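Local coordinates for protein papain-like cysteine protease (Porcine reproductive and respiratory syndrome virus, PDB 3MTV) that is a papain-like cysteine protease, one piece of the arterivirus replicase polyprotein, with metal-dependent nuclease activity, and probably blocks host mRNA export and interferon signalling, at residues K39-R44 with V55-F60. Residues are numbered along the deposited sequence; the frame is centred on the assembly and turned at random.
Sequences KLVANR and VDMSKF
Val41, early in helix 39-48, lies nearest Met57, just past the end of a short strand, with 7.8 Å between their CA atoms and no backbone hydrogen bond joining the two segments. The contact hangs on one long side chain: Met57 points toward the helix, and its terminal methyl CE comes to rest beside Val41, 3.4 Å from Val41 CG1 and close to the carbonyl O of Val41. Its modelled approach to Arg44 CB is too close to be trusted. With CG1 anti to the backbone N (chi1 -159°) and CG2 beside it, the CG1 branch is the one that reaches the methyl. Valine's short branched side chain gives that methyl an apolar surface close to the helix. An unbranched, flexible methionine suits the other side, since its chain can reach the helix, bending about both the CB-CG and CG-SD bonds. The extended chain of Arg44 leads away, and Leu40 CD2 sits 3.6 Å above the centre of one face of its guanidinium. Asn43 suits its place because its amide can reach back along the helix: ND2 donates to Lys39 O at 2.9 Å, a carbonyl that also accepts from Asn43 N. On the other segment, Asp56 orders the turn that carries Met57: its OD1 accepts from Ser58 N at 3.0 Å, forming an Asx turn, while OD2 forms a salt bridge with Lys59 NZ at 3.4 Å, the hydrogen bond within it being weak. Phe62 touches both Arg44 and Met57, extending this modest surface contact, which lies away from the protease active site. It packs helix 39-48 against the exit of strand 54-56, an outermost strand of the four-stranded antiparallel N-terminal sheet, where Val55 pairs with Val19 of strand 18-23.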
loop_
_atom_site.group_PDB
_atom_site.type_symbol
_atom_site.label_atom_id
_atom_site.label_comp_id
_atom_site.label_asym_id
_atom_site.label_seq_id
_atom_site.Cartn_x
_atom_site.Cartn_y
_atom_site.Cartn_z
ATOM N N LYS A 39 9.375 -10.149 11.562
ATOM C CA LYS A 39 9.399 -8.952 12.338
ATOM C C LYS A 39 10.642 -8.145 12.008
ATOM O O LYS A 39 10.709 -6.913 12.232
ATOM C CB LYS A 39 9.280 -9.275 13.839
ATOM C CG LYS A 39 8.861 -8.036 14.755
ATOM C CD LYS A 39 8.489 -8.418 16.304
ATOM C CE LYS A 39 7.611 -9.762 16.589
ATOM N NZ LYS A 39 6.062 -9.739 16.607
ATOM N N LEU A 40 11.611 -8.842 11.434
ATOM C CA LEU A 40 12.891 -8.244 11.258
ATOM C C LEU A 40 12.775 -7.284 10.148
ATOM O O LEU A 40 12.707 -6.084 10.340
ATOM C CB LEU A 40 13.901 -9.292 10.842
ATOM C CG LEU A 40 15.245 -8.577 11.177
ATOM C CD1 LEU A 40 15.329 -7.898 12.685
ATOM C CD2 LEU A 40 16.478 -9.427 10.747
ATOM N N VAL A 41 12.799 -7.862 8.969
ATOM C CA VAL A 41 12.195 -7.242 7.826
ATOM C C VAL A 41 11.146 -6.132 8.038
ATOM O O VAL A 41 11.196 -5.171 7.356
ATOM C CB VAL A 41 11.607 -8.279 6.983
ATOM C CG1 VAL A 41 11.469 -7.725 5.650
ATOM C CG2 VAL A 41 12.575 -9.456 6.984
ATOM N N ALA A 42 10.221 -6.236 8.970
ATOM C CA ALA A 42 9.359 -5.078 9.239
ATOM C C ALA A 42 10.180 -3.944 9.663
ATOM O O ALA A 42 10.451 -3.051 8.880
ATOM C CB ALA A 42 8.391 -5.331 10.306
ATOM N N ASN A 43 10.558 -3.976 10.927
ATOM C CA ASN A 43 11.537 -3.037 11.442
ATOM C C ASN A 43 12.540 -2.458 10.462
ATOM O O ASN A 43 12.746 -1.211 10.452
ATOM C CB ASN A 43 12.236 -3.659 12.600
ATOM C CG ASN A 43 11.358 -3.662 13.801
ATOM O OD1 ASN A 43 11.636 -2.898 14.765
ATOM N ND2 ASN A 43 10.208 -4.452 13.738
ATOM N N ARG A 44 13.130 -3.339 9.647
ATOM C CA ARG A 44 14.139 -2.888 8.700
ATOM C C ARG A 44 13.507 -1.855 7.780
ATOM O O ARG A 44 13.687 -0.643 7.995
ATOM C CB ARG A 44 14.795 -4.021 7.895
ATOM C CG ARG A 44 16.094 -4.401 8.542
ATOM C CD ARG A 44 16.750 -5.714 8.103
ATOM N NE ARG A 44 17.732 -5.989 9.170
ATOM C CZ ARG A 44 18.633 -6.983 9.227
ATOM N NH1 ARG A 44 18.761 -7.930 8.243
ATOM N NH2 ARG A 44 19.442 -6.985 10.304
ATOM N N VAL A 55 10.699 -2.830 -2.465
ATOM C CA VAL A 55 12.141 -3.159 -2.359
ATOM C C VAL A 55 12.474 -4.662 -2.308
ATOM O O VAL A 55 11.761 -5.413 -1.683
ATOM C CB VAL A 55 12.759 -2.563 -1.053
ATOM C CG1 VAL A 55 12.327 -1.202 -0.814
ATOM C CG2 VAL A 55 12.301 -3.274 0.115
ATOM N N ASP A 56 13.570 -5.111 -2.924
ATOM C CA ASP A 56 14.005 -6.482 -2.745
ATOM C C ASP A 56 15.018 -6.504 -1.558
ATOM O O ASP A 56 16.166 -6.189 -1.772
ATOM C CB ASP A 56 14.628 -6.984 -4.035
ATOM C CG ASP A 56 15.244 -8.384 -3.853
ATOM O OD1 ASP A 56 15.499 -8.737 -2.637
ATOM O OD2 ASP A 56 15.457 -9.116 -4.883
ATOM N N MET A 57 14.629 -6.827 -0.320
ATOM C CA MET A 57 15.485 -6.453 0.807
ATOM C C MET A 57 16.818 -7.247 0.872
ATOM O O MET A 57 17.684 -7.040 1.756
ATOM C CB MET A 57 14.766 -6.543 2.144
ATOM C CG MET A 57 13.656 -5.729 2.254
ATOM S SD MET A 57 13.786 -4.402 3.520
ATOM C CE MET A 57 13.551 -5.132 5.167
ATOM N N SER A 58 16.955 -8.182 -0.052
ATOM C CA SER A 58 18.220 -8.886 -0.236
ATOM C C SER A 58 19.260 -7.937 -0.844
ATOM O O SER A 58 20.436 -7.957 -0.474
ATOM C CB SER A 58 18.017 -10.020 -1.237
ATOM O OG SER A 58 17.865 -9.493 -2.565
ATOM N N LYS A 59 18.832 -7.116 -1.798
ATOM C CA LYS A 59 19.729 -6.193 -2.449
ATOM C C LYS A 59 20.359 -5.126 -1.550
ATOM O O LYS A 59 21.183 -4.373 -2.002
ATOM C CB LYS A 59 19.034 -5.552 -3.617
ATOM C CG LYS A 59 18.650 -6.560 -4.647
ATOM C CD LYS A 59 19.352 -7.915 -4.398
ATOM C CE LYS A 59 18.836 -8.879 -5.468
ATOM N NZ LYS A 59 18.217 -8.069 -6.632
ATOM N N PHE A 60 19.988 -5.075 -0.290
ATOM C CA PHE A 60 20.459 -4.027 0.614
ATOM C C PHE A 60 21.218 -4.595 1.780
ATOM O O PHE A 60 21.058 -5.769 2.040
ATOM C CB PHE A 60 19.269 -3.290 1.255
ATOM C CG PHE A 60 18.499 -2.409 0.293
ATOM C CD1 PHE A 60 17.688 -2.965 -0.699
ATOM C CD2 PHE A 60 18.578 -1.039 0.379
ATOM C CE1 PHE A 60 16.976 -2.161 -1.576
ATOM C CE2 PHE A 60 17.877 -0.262 -0.470
ATOM C CZ PHE A 60 17.076 -0.817 -1.442
#